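Local structure of immunomodulatory active chitinase (Trichuris suis, 6G9C) at residues A[36-41]-A[366-371]; A[42-47]-A[80-85]; A[64-69]-A[104-109]; A[92-97]-A[143-148]. The protein probably binds and hydrolyses chitin as a family 18 glycosyl hydrolase, and displays immunomodulatory properties in inflammatory lung disease. All blocks are in the same frame, centred on the assembly; numbering follows the deposited sequence.

How the contacts relate
Contacts 1 and 3 are neighbouring strand pairs of the TIM barrel typical of family 18: strand 34-40 lies beside strand 64-72, the centres of the two contacts are about 9 Å apart, and C37 O meets F66 N at 2.8 Å. Contact 4, with its centre about 8 Å from that of contact 3, takes the barrel's outer layer to the start of strand 147-151, where V105 O meets D146 N at 2.8 Å. Contact 2 joins loops beyond the C-terminal ends of the first two strands and is tied to contact 1 by the R46-D371 salt bridge. Contacts 1 and 3 converge on D149 of the family's DxxDxDxE motif, through Y38 and S108.

Contact 1. Residues A[36-41]-A[366-371]; sequences GCYFTN and FVWTLD. With EDO (1,2-ethanediol), chain C.
CG of W368 stands anti to its backbone N (chi1 176°), whereas CG of Y38 is anti to its carbonyl carbon (chi1 -81°), and the two rings therefore cross obliquely, W368 CE3 reaching to 3.4 Å from Y38 CG. F366, its CG in the crowded position between N and carbonyl carbon, brings CD1 to the edge of the phenol, 3.6 Å from Y38 CE1, completing an aromatic cluster. Large flat residues suit this place because they fill the barrel interior while the Y38 hydroxyl still reaches D149 and N216. Behind them the strands run parallel: V367 N donates to G36 O at 2.9 Å and Y38 N to V367 O at 3.0 Å. A cis peptide between W368 and T369 redirects the chain, as at the corresponding tryptophan of related chitinases, yet L370 N still returns a nearly straight bond (173°) to Y38 O, 3.0 Å away. On the other side of the sheet C37, disulfide-bonded to C62, packs against V367 and L370.

Further along, T40 OG1 donates to D371 OD2 at 2.8 Å from above the carboxylate plane. One water links T40 N to OD2, a second links T40 OG1 to OD1, and OD1 also takes a salt bridge from R46. W368 NE1 points almost straight at ethanediol O1, 2.8 Å away, consistent with an indole lining the sugar-binding cleft. So many donors around D371 would stabilise its ionised form, making it a buried anchor just beyond the strand.

Contact 2. Residues A[42-47]-A[80-85]; sequences WAQYRP and QFEWND
A single 3-10 turn at 43-45 faces a type I turn from E82 to D85, the turn that leads into helix 85-94. Between them Q44 and N84 meet tip to tip, their amide planes 23° apart and so nearly coplanar. N84 ND2 donates to Q44 OE1 at 3.1 Å while Q44 NE2 donates back to N84 OD1 at 3.2 Å, each bond in plane and on a lone pair. Two primary amides suit this exchange because each offers a donor and an acceptor side by side. Extended beyond CG, the Q44 chain reaches across, and its NE2 also bonds N41 O, which steadies the amide's rotation.

Y45 lies alongside, with Q44 CG 3.7 Å above the centre of one ring face. Its hydroxyl, at the far end of the ring, donates to E82 OE1 at 2.7 Å from above the carboxylate plane. Bent at chi2 (-62°), the glutamate brings its carboxylate to that hydroxyl. W83 turns the edge of its indole toward the Y45 hydroxyl, and N84 CB sits 3.5 Å above the centre of one face of the W83 indole. Within the turn, E82 N donates to D85 OD2 at 2.7 Å.

The loops are thus joined by polar side chains at the protein surface: a reciprocal neutral amide pair beside a phenol hydrogen-bonded to a carboxylate, which is probably ionised and would be stabilised by that bond.

Contact 3. Residues A[64-69]-A[104-109]; sequences YIFYAF and KVLLSL
L106 and S108, with Y67 opposite them, bury much of the surface where strands 64-69 and 104-109 run parallel. L106 sits between two aromatic neighbours on one side of the sheet: its CD1 approaches the edge of the Y64 ring, 3.9 Å from CD2, and its CD2 lies 3.9 Å from F66 CE2. All three side chains point the same way, a branched leucine filling the gap between the flat rings. Its N-H and C=O both bond strand 64-69, on either side of F66: L106 N donates to I65 O at 2.8 Å and L106 O accepts from Y67 N at 2.7 Å, nearly along the C=O axis in each case. I65 N to K104 O and S108 N to Y67 O extend this parallel bonding.

Small S108 lets its neighbours close in: CB is 3.8 Å from F69 CD1, and OG lies 3.6 Å from F66 CB before bonding D149. F69 follows a cis peptide, a feature shared with related chitinases at this strand end, and A68 CB sits 3.4 Å above the centre of its ring.

Y67 points to the other side of the sheet with I65, V105 and L107. Its CG is anti to the backbone N (chi1 -166°), and CD1 touches L107 CD1 at 4.0 Å while the hydroxyl goes on to D85.

On that outer side lies helix 85-94, with L89, Y90 and V93 against Y67 and M94 against V105. The inner side faces across the barrel to L187 and T189 of strand 187-193. Strand 34-40 borders strand 64-72, and strand 147-151 borders strand 104-110.

Contact 4. Residues A[92-97]-A[143-148]; sequences GVMKQK and NKFDGF
One face of the F145 ring carries the M94 methyl, CE standing 3.8 Å from the ring centroid and 18° off its normal, a CH-pi contact. Around the same ring, Y90 meets it edge-to-face, and L140 and L107 also pack against it. The second flat group, the D146 carboxylate, receives K97 at its edge: NZ donates to OD2 at 2.7 Å on the syn lone pair, forming a salt bridge.

The torsions explain both reaches. M94 bends at chi2 (-47°), which swings CE toward the phenylalanine and also to 3.5 Å from K144 O and 3.6 Å from N143 O. A flexible, unbranched methionine can follow such a curved path from helix 85-94. K97 instead runs extended beyond CG, a long straight arm that meets D146 tip to tip. A water joins the two elements as well, accepting from K97 NZ at 2.7 Å and donating to K144 O at 2.7 Å.

K144, with its positive phi of 70°, is the C-prime residue of the Schellman motif that ends helix 126-142, and the chain then turns through F145 and D146 into strand 147-151. D146 is the first aspartate of the family's DxxDxDxE motif, and its OD2 takes a further bond from V105 N on the adjacent strand.

Gripped by a lysine ammonium and a backbone N-H, OD2 belongs to a group that is very probably ionised. The contact thus pairs a methionine methyl over a ring face with a charged link beside it, joining segment 92-97 to the turn that leads into strand 147-151.

Contact 1. Residues A[36-41]-A[366-371]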
# COMPACT_ATOMS: atom_id res chain seq x y z
N GLY A 36 12.54 -15.59 1.97
CA GLY A 36 12.98 -14.22 1.77
C GLY A 36 13.76 -13.98 0.49
O GLY A 36 14.36 -14.92 -0.05
N CYS A 37 13.78 -12.74 0.00
CA CYS A 37 14.48 -12.38 -1.22
C CYS A 37 15.08 -11.00 -1.08
O CYS A 37 14.36 -10.07 -0.69
CB CYS A 37 13.54 -12.36 -2.44
SG CYS A 37 12.67 -13.90 -2.74
N TYR A 38 16.33 -10.83 -1.47
CA TYR A 38 16.94 -9.51 -1.50
C TYR A 38 16.76 -8.85 -2.87
O TYR A 38 17.11 -9.42 -3.91
CB TYR A 38 18.42 -9.57 -1.16
CG TYR A 38 18.68 -9.64 0.33
CD1 TYR A 38 18.57 -10.84 1.01
CD2 TYR A 38 18.99 -8.49 1.06
CE1 TYR A 38 18.79 -10.90 2.40
CE2 TYR A 38 19.23 -8.55 2.44
CZ TYR A 38 19.10 -9.77 3.10
OH TYR A 38 19.31 -9.87 4.47
N PHE A 39 16.18 -7.65 -2.85
CA PHE A 39 16.21 -6.70 -3.95
C PHE A 39 17.43 -5.80 -3.79
O PHE A 39 17.79 -5.43 -2.66
CB PHE A 39 14.92 -5.87 -3.93
CG PHE A 39 14.86 -4.77 -4.96
CD1 PHE A 39 15.38 -3.51 -4.69
CD2 PHE A 39 14.27 -5.01 -6.19
CE1 PHE A 39 15.33 -2.51 -5.63
CE2 PHE A 39 14.21 -4.00 -7.15
CZ PHE A 39 14.74 -2.77 -6.87
N THR A 40 18.08 -5.43 -4.91
CA THR A 40 19.25 -4.56 -4.85
C THR A 40 19.03 -3.32 -5.71
O THR A 40 18.63 -3.42 -6.88
CB THR A 40 20.55 -5.27 -5.29
OG1 THR A 40 20.50 -5.58 -6.69
CG2 THR A 40 20.78 -6.55 -4.48
N ASN A 41 19.32 -2.14 -5.15
CA ASN A 41 19.00 -0.89 -5.84
C ASN A 41 20.08 -0.46 -6.85
O ASN A 41 19.99 0.65 -7.40
CB ASN A 41 18.70 0.24 -4.82
CG ASN A 41 19.85 0.53 -3.88
OD1 ASN A 41 20.93 -0.02 -4.02
ND2 ASN A 41 19.62 1.43 -2.92
N PHE A 366 16.40 -17.78 2.24
CA PHE A 366 16.38 -16.50 1.56
C PHE A 366 17.36 -16.56 0.40
O PHE A 366 18.31 -17.35 0.41
CB PHE A 366 16.70 -15.34 2.51
CG PHE A 366 18.17 -15.22 2.87
CD1 PHE A 366 19.03 -14.46 2.10
CD2 PHE A 366 18.67 -15.86 4.01
CE1 PHE A 366 20.37 -14.33 2.43
CE2 PHE A 366 20.00 -15.74 4.34
CZ PHE A 366 20.86 -14.98 3.55
N VAL A 367 17.12 -15.74 -0.62
CA VAL A 367 17.98 -15.71 -1.80
C VAL A 367 18.67 -14.35 -1.91
O VAL A 367 18.06 -13.29 -1.72
CB VAL A 367 17.22 -16.03 -3.11
CG1 VAL A 367 16.62 -17.42 -3.03
CG2 VAL A 367 16.12 -15.01 -3.37
N TRP A 368 19.95 -14.40 -2.23
CA TRP A 368 20.71 -13.22 -2.65
C TRP A 368 21.14 -13.52 -4.09
O TRP A 368 22.06 -14.31 -4.28
CB TRP A 368 21.92 -12.98 -1.72
CG TRP A 368 22.78 -11.85 -2.17
CD1 TRP A 368 23.79 -11.90 -3.08
CD2 TRP A 368 22.70 -10.48 -1.75
NE1 TRP A 368 24.34 -10.66 -3.26
CE2 TRP A 368 23.69 -9.76 -2.45
CE3 TRP A 368 21.88 -9.80 -0.84
CZ2 TRP A 368 23.87 -8.39 -2.29
CZ3 TRP A 368 22.07 -8.44 -0.68
CH2 TRP A 368 23.05 -7.75 -1.40
N THR A 369 20.49 -12.96 -5.11
CA THR A 369 19.49 -11.89 -5.10
C THR A 369 18.36 -12.24 -6.08
O THR A 369 18.46 -13.19 -6.84
CB THR A 369 20.05 -10.55 -5.61
OG1 THR A 369 20.40 -10.70 -6.99
CG2 THR A 369 21.28 -10.08 -4.84
N LEU A 370 17.32 -11.41 -6.09
CA LEU A 370 16.29 -11.57 -7.12
C LEU A 370 16.85 -11.34 -8.51
O LEU A 370 16.40 -11.98 -9.48
CB LEU A 370 15.15 -10.58 -6.88
CG LEU A 370 14.18 -10.83 -5.73
CD1 LEU A 370 13.51 -9.52 -5.34
CD2 LEU A 370 13.14 -11.89 -6.12
N ASP A 371 17.82 -10.44 -8.65
CA ASP A 371 18.24 -9.98 -9.97
C ASP A 371 19.33 -10.85 -10.59
O ASP A 371 19.75 -10.56 -11.71
CB ASP A 371 18.71 -8.53 -9.90
CG ASP A 371 19.69 -8.29 -8.75
OD1 ASP A 371 20.89 -8.57 -8.93
OD2 ASP A 371 19.23 -7.83 -7.68
C1 EDO C . 27.40 -11.06 -5.01
O1 EDO C . 26.46 -9.99 -5.02
C2 EDO C . 28.39 -10.73 -6.12
O2 EDO C . 29.12 -9.53 -5.84
O HOH W 1 16.82 -6.94 -7.23
O HOH W 2 22.77 -7.26 -7.52

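Contact 2. Residues A[42-47]-A[80-85]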
# COMPACT_ATOMS: atom_id res chain seq x y z
N TRP A 42 21.07 -1.32 -7.15
CA TRP A 42 21.98 -1.06 -8.26
C TRP A 42 21.73 -1.98 -9.46
O TRP A 42 22.37 -1.79 -10.50
CB TRP A 42 23.44 -1.18 -7.80
CG TRP A 42 23.82 -2.53 -7.26
CD1 TRP A 42 24.40 -3.56 -7.96
CD2 TRP A 42 23.69 -2.98 -5.90
NE1 TRP A 42 24.62 -4.63 -7.11
CE2 TRP A 42 24.18 -4.31 -5.85
CE3 TRP A 42 23.18 -2.41 -4.73
CZ2 TRP A 42 24.19 -5.06 -4.67
CZ3 TRP A 42 23.19 -3.15 -3.55
CH2 TRP A 42 23.69 -4.46 -3.53
N ALA A 43 20.83 -2.96 -9.35
CA ALA A 43 20.52 -3.82 -10.49
C ALA A 43 19.82 -3.07 -11.61
O ALA A 43 19.82 -3.54 -12.76
CB ALA A 43 19.67 -5.01 -10.03
N GLN A 44 19.26 -1.89 -11.31
CA GLN A 44 18.69 -1.02 -12.32
C GLN A 44 19.72 -0.51 -13.31
O GLN A 44 19.33 0.06 -14.34
CB GLN A 44 18.03 0.20 -11.67
CG GLN A 44 19.01 0.99 -10.79
CD GLN A 44 18.49 2.35 -10.35
OE1 GLN A 44 17.93 3.10 -11.15
NE2 GLN A 44 18.70 2.68 -9.09
N TYR A 45 21.01 -0.66 -13.02
CA TYR A 45 22.03 -0.15 -13.92
C TYR A 45 22.57 -1.21 -14.88
O TYR A 45 23.37 -0.87 -15.75
CB TYR A 45 23.18 0.47 -13.11
CG TYR A 45 22.72 1.61 -12.22
CD1 TYR A 45 22.11 2.73 -12.77
CD2 TYR A 45 22.88 1.56 -10.84
CE1 TYR A 45 21.67 3.78 -11.97
CE2 TYR A 45 22.44 2.61 -10.02
CZ TYR A 45 21.85 3.71 -10.60
OH TYR A 45 21.42 4.75 -9.81
N ARG A 46 22.15 -2.46 -14.74
CA ARG A 46 22.61 -3.49 -15.67
C ARG A 46 21.97 -3.29 -17.04
O ARG A 46 20.84 -2.81 -17.15
CB ARG A 46 22.27 -4.87 -15.14
CG ARG A 46 22.65 -5.04 -13.71
CD ARG A 46 23.24 -6.38 -13.44
NE ARG A 46 23.90 -6.35 -12.14
CZ ARG A 46 23.42 -6.89 -11.04
NH1 ARG A 46 22.28 -7.56 -11.05
NH2 ARG A 46 24.11 -6.79 -9.91
N PRO A 47 22.69 -3.65 -18.11
CA PRO A 47 22.18 -3.41 -19.46
C PRO A 47 21.18 -4.46 -19.91
O PRO A 47 21.10 -5.56 -19.36
CB PRO A 47 23.45 -3.48 -20.32
CG PRO A 47 24.30 -4.48 -19.58
CD PRO A 47 24.03 -4.26 -18.11
N GLN A 80 18.34 7.56 1.89
CA GLN A 80 18.38 6.74 0.69
C GLN A 80 19.79 6.71 0.13
O GLN A 80 20.58 7.65 0.30
CB GLN A 80 17.41 7.29 -0.37
CG GLN A 80 17.79 8.67 -0.86
CD GLN A 80 16.95 9.13 -2.04
OE1 GLN A 80 15.99 8.46 -2.43
NE2 GLN A 80 17.31 10.27 -2.61
N PHE A 81 20.13 5.61 -0.53
CA PHE A 81 21.44 5.50 -1.13
C PHE A 81 21.42 5.93 -2.59
O PHE A 81 22.27 6.71 -3.02
CB PHE A 81 21.95 4.06 -1.01
CG PHE A 81 23.43 3.94 -1.17
CD1 PHE A 81 24.02 4.03 -2.42
CD2 PHE A 81 24.24 3.74 -0.06
CE1 PHE A 81 25.39 3.92 -2.57
CE2 PHE A 81 25.61 3.64 -0.20
CZ PHE A 81 26.18 3.73 -1.46
N GLU A 82 20.45 5.44 -3.36
CA GLU A 82 20.37 5.78 -4.77
C GLU A 82 19.44 6.96 -4.98
O GLU A 82 18.44 7.13 -4.26
CB GLU A 82 19.89 4.58 -5.60
CG GLU A 82 20.92 3.45 -5.74
CD GLU A 82 22.18 3.89 -6.47
OE1 GLU A 82 22.12 4.86 -7.25
OE2 GLU A 82 23.24 3.28 -6.25
N TRP A 83 19.76 7.77 -5.99
CA TRP A 83 19.06 9.02 -6.25
C TRP A 83 17.56 8.83 -6.43
O TRP A 83 16.81 9.80 -6.26
CB TRP A 83 19.64 9.66 -7.51
CG TRP A 83 19.30 8.89 -8.75
CD1 TRP A 83 19.93 7.77 -9.23
CD2 TRP A 83 18.22 9.17 -9.66
NE1 TRP A 83 19.31 7.35 -10.39
CE2 TRP A 83 18.27 8.19 -10.68
CE3 TRP A 83 17.23 10.16 -9.72
CZ2 TRP A 83 17.36 8.17 -11.73
CZ3 TRP A 83 16.33 10.13 -10.77
CH2 TRP A 83 16.40 9.15 -11.76
N ASN A 84 17.10 7.63 -6.78
CA ASN A 84 15.69 7.40 -7.07
C ASN A 84 15.07 6.36 -6.14
O ASN A 84 14.04 5.78 -6.48
CB ASN A 84 15.49 6.99 -8.53
CG ASN A 84 16.29 5.75 -8.93
OD1 ASN A 84 17.21 5.34 -8.23
ND2 ASN A 84 15.93 5.15 -10.06
N ASP A 85 15.67 6.11 -4.97
CA ASP A 85 15.09 5.16 -4.02
C ASP A 85 13.72 5.64 -3.54
O ASP A 85 12.69 4.99 -3.78
CB ASP A 85 16.02 4.97 -2.82
CG ASP A 85 17.16 4.00 -3.09
OD1 ASP A 85 16.98 3.05 -3.87
OD2 ASP A 85 18.25 4.20 -2.50

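Contact 3. Residues A[64-69]-A[104-109]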
# COMPACT_ATOMS: atom_id res chain seq x y z
N TYR A 64 8.99 -12.19 2.24
CA TYR A 64 9.71 -11.02 2.69
C TYR A 64 10.66 -10.59 1.57
O TYR A 64 11.44 -11.40 1.07
CB TYR A 64 10.52 -11.31 3.96
CG TYR A 64 9.72 -11.92 5.09
CD1 TYR A 64 9.54 -13.29 5.18
CD2 TYR A 64 9.17 -11.11 6.08
CE1 TYR A 64 8.81 -13.85 6.23
CE2 TYR A 64 8.45 -11.66 7.14
CZ TYR A 64 8.28 -13.02 7.21
OH TYR A 64 7.56 -13.57 8.25
N ILE A 65 10.59 -9.31 1.20
CA ILE A 65 11.60 -8.71 0.34
C ILE A 65 12.48 -7.83 1.21
O ILE A 65 11.96 -7.01 1.98
CB ILE A 65 10.99 -7.90 -0.81
CG1 ILE A 65 10.39 -8.85 -1.87
CG2 ILE A 65 12.05 -6.99 -1.42
CD1 ILE A 65 9.50 -8.13 -2.84
N PHE A 66 13.80 -7.99 1.09
CA PHE A 66 14.76 -7.16 1.81
C PHE A 66 15.36 -6.18 0.82
O PHE A 66 15.90 -6.58 -0.22
CB PHE A 66 15.85 -8.01 2.47
CG PHE A 66 15.31 -9.01 3.45
CD1 PHE A 66 14.88 -10.26 3.02
CD2 PHE A 66 15.21 -8.70 4.79
CE1 PHE A 66 14.35 -11.18 3.91
CE2 PHE A 66 14.69 -9.61 5.70
CZ PHE A 66 14.25 -10.85 5.25
N TYR A 67 15.25 -4.88 1.12
CA TYR A 67 15.69 -3.84 0.20
C TYR A 67 17.13 -3.44 0.53
O TYR A 67 17.38 -2.77 1.54
CB TYR A 67 14.74 -2.64 0.28
CG TYR A 67 14.93 -1.67 -0.86
CD1 TYR A 67 16.03 -0.82 -0.90
CD2 TYR A 67 14.01 -1.62 -1.92
CE1 TYR A 67 16.22 0.06 -1.94
CE2 TYR A 67 14.20 -0.73 -2.97
CZ TYR A 67 15.30 0.10 -2.97
OH TYR A 67 15.49 0.99 -4.00
N ALA A 68 18.07 -3.84 -0.33
CA ALA A 68 19.48 -3.50 -0.17
C ALA A 68 19.86 -2.37 -1.12
O ALA A 68 19.68 -2.51 -2.34
CB ALA A 68 20.36 -4.73 -0.42
N PHE A 69 20.39 -1.25 -0.60
CA PHE A 69 20.58 -0.91 0.83
C PHE A 69 20.19 0.55 1.05
O PHE A 69 20.25 1.37 0.13
CB PHE A 69 22.04 -1.04 1.27
CG PHE A 69 22.57 -2.44 1.29
CD1 PHE A 69 22.20 -3.32 2.30
CD2 PHE A 69 23.48 -2.86 0.33
CE1 PHE A 69 22.71 -4.62 2.33
CE2 PHE A 69 24.00 -4.15 0.34
CZ PHE A 69 23.60 -5.03 1.35
N LYS A 104 5.77 -8.63 2.83
CA LYS A 104 6.41 -7.70 3.75
C LYS A 104 7.71 -7.20 3.12
O LYS A 104 8.47 -8.00 2.56
CB LYS A 104 6.71 -8.36 5.09
CG LYS A 104 5.52 -9.01 5.78
CD LYS A 104 4.43 -8.01 6.01
CE LYS A 104 3.31 -8.58 6.88
NZ LYS A 104 1.98 -8.09 6.44
N VAL A 105 7.98 -5.91 3.24
CA VAL A 105 9.18 -5.31 2.65
C VAL A 105 9.98 -4.66 3.77
O VAL A 105 9.50 -3.74 4.44
CB VAL A 105 8.83 -4.27 1.57
CG1 VAL A 105 10.10 -3.73 0.93
CG2 VAL A 105 7.91 -4.87 0.51
N LEU A 106 11.22 -5.12 3.95
CA LEU A 106 12.11 -4.63 4.99
C LEU A 106 13.25 -3.86 4.35
O LEU A 106 13.66 -4.16 3.22
CB LEU A 106 12.69 -5.78 5.84
CG LEU A 106 11.74 -6.58 6.74
CD1 LEU A 106 11.02 -7.68 5.95
CD2 LEU A 106 12.51 -7.17 7.90
N LEU A 107 13.75 -2.85 5.05
CA LEU A 107 14.88 -2.07 4.58
C LEU A 107 16.16 -2.62 5.19
O LEU A 107 16.26 -2.75 6.41
CB LEU A 107 14.72 -0.59 4.97
CG LEU A 107 15.82 0.37 4.50
CD1 LEU A 107 15.92 0.36 2.95
CD2 LEU A 107 15.55 1.77 5.04
N SER A 108 17.14 -2.93 4.34
CA SER A 108 18.44 -3.41 4.79
C SER A 108 19.45 -2.28 4.84
O SER A 108 19.42 -1.36 4.02
CB SER A 108 18.97 -4.52 3.86
OG SER A 108 18.17 -5.70 3.97
N LEU A 109 20.36 -2.35 5.83
CA LEU A 109 21.40 -1.36 6.04
C LEU A 109 22.73 -2.06 6.24
O LEU A 109 22.84 -3.00 7.03
CB LEU A 109 21.08 -0.47 7.26
CG LEU A 109 22.06 0.68 7.42
CD1 LEU A 109 21.86 1.67 6.28
CD2 LEU A 109 21.84 1.36 8.78

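Contact 4. Residues A[92-97]-A[143-148]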
# COMPACT_ATOMS: atom_id res chain seq x y z
N GLY A 92 7.85 1.52 -6.03
CA GLY A 92 7.75 0.45 -7.00
C GLY A 92 7.74 -0.92 -6.35
O GLY A 92 6.97 -1.80 -6.75
N VAL A 93 8.59 -1.13 -5.34
CA VAL A 93 8.56 -2.39 -4.62
C VAL A 93 7.28 -2.51 -3.81
O VAL A 93 6.63 -3.56 -3.83
CB VAL A 93 9.82 -2.56 -3.73
CG1 VAL A 93 9.69 -3.82 -2.87
CG2 VAL A 93 11.08 -2.65 -4.59
N MET A 94 6.89 -1.44 -3.09
CA MET A 94 5.66 -1.49 -2.31
C MET A 94 4.44 -1.81 -3.17
O MET A 94 3.48 -2.42 -2.69
CB MET A 94 5.43 -0.16 -1.58
CG MET A 94 6.52 0.23 -0.61
SD MET A 94 7.01 -1.12 0.47
CE MET A 94 8.34 -0.30 1.36
N LYS A 95 4.45 -1.37 -4.44
CA LYS A 95 3.35 -1.65 -5.37
C LYS A 95 3.05 -3.14 -5.48
O LYS A 95 1.91 -3.54 -5.75
CB LYS A 95 3.71 -1.14 -6.77
CG LYS A 95 3.48 0.33 -7.06
CD LYS A 95 3.64 0.55 -8.58
CE LYS A 95 3.49 2.01 -8.99
NZ LYS A 95 3.30 2.14 -10.47
N GLN A 96 4.08 -3.99 -5.33
CA GLN A 96 3.90 -5.42 -5.48
C GLN A 96 2.95 -6.01 -4.44
O GLN A 96 2.46 -7.12 -4.63
CB GLN A 96 5.26 -6.12 -5.39
CG GLN A 96 6.20 -5.65 -6.48
CD GLN A 96 5.59 -5.80 -7.84
OE1 GLN A 96 5.47 -4.83 -8.59
NE2 GLN A 96 5.17 -7.02 -8.16
N LYS A 97 2.67 -5.27 -3.36
CA LYS A 97 1.69 -5.74 -2.40
C LYS A 97 0.30 -5.84 -3.00
O LYS A 97 -0.56 -6.53 -2.44
CB LYS A 97 1.66 -4.80 -1.19
CG LYS A 97 2.97 -4.77 -0.41
CD LYS A 97 2.82 -3.93 0.86
CE LYS A 97 4.07 -4.00 1.72
NZ LYS A 97 3.88 -3.23 3.02
N ASN A 143 8.56 5.89 4.73
CA ASN A 143 8.65 5.21 3.45
C ASN A 143 7.89 3.89 3.43
O ASN A 143 8.02 3.12 2.46
CB ASN A 143 10.12 5.04 3.07
CG ASN A 143 10.78 6.37 2.74
OD1 ASN A 143 10.51 6.96 1.70
ND2 ASN A 143 11.63 6.87 3.64
N LYS A 144 7.07 3.64 4.45
CA LYS A 144 6.08 2.56 4.47
C LYS A 144 6.73 1.18 4.56
O LYS A 144 6.15 0.20 4.10
CB LYS A 144 5.16 2.62 3.24
CG LYS A 144 4.54 3.98 2.98
CD LYS A 144 3.64 4.40 4.13
CE LYS A 144 2.40 5.11 3.60
NZ LYS A 144 2.73 6.27 2.74
N PHE A 145 7.92 1.08 5.14
CA PHE A 145 8.54 -0.22 5.32
C PHE A 145 7.86 -1.00 6.44
O PHE A 145 7.26 -0.44 7.37
CB PHE A 145 10.05 -0.07 5.61
CG PHE A 145 10.86 0.24 4.38
CD1 PHE A 145 11.25 -0.78 3.53
CD2 PHE A 145 11.20 1.54 4.07
CE1 PHE A 145 11.97 -0.51 2.37
CE2 PHE A 145 11.93 1.83 2.92
CZ PHE A 145 12.31 0.80 2.07
N ASP A 146 7.94 -2.32 6.33
CA ASP A 146 7.41 -3.25 7.31
C ASP A 146 8.44 -3.67 8.35
O ASP A 146 8.08 -4.36 9.32
CB ASP A 146 6.89 -4.51 6.61
CG ASP A 146 5.72 -4.20 5.70
OD1 ASP A 146 4.70 -3.69 6.20
OD2 ASP A 146 5.85 -4.42 4.47
N GLY A 147 9.70 -3.31 8.17
CA GLY A 147 10.72 -3.81 9.08
C GLY A 147 12.09 -3.36 8.66
O GLY A 147 12.27 -2.65 7.67
N PHE A 148 13.07 -3.78 9.47
CA PHE A 148 14.46 -3.38 9.35
C PHE A 148 15.34 -4.62 9.37
O PHE A 148 15.12 -5.53 10.19
CB PHE A 148 14.87 -2.44 10.50
CG PHE A 148 16.32 -2.08 10.49
CD1 PHE A 148 16.89 -1.48 9.37
CD2 PHE A 148 17.13 -2.31 11.60
CE1 PHE A 148 18.24 -1.13 9.35
CE2 PHE A 148 18.48 -1.97 11.59
CZ PHE A 148 19.03 -1.37 10.47
O HOH W 3 4.13 -0.60 2.46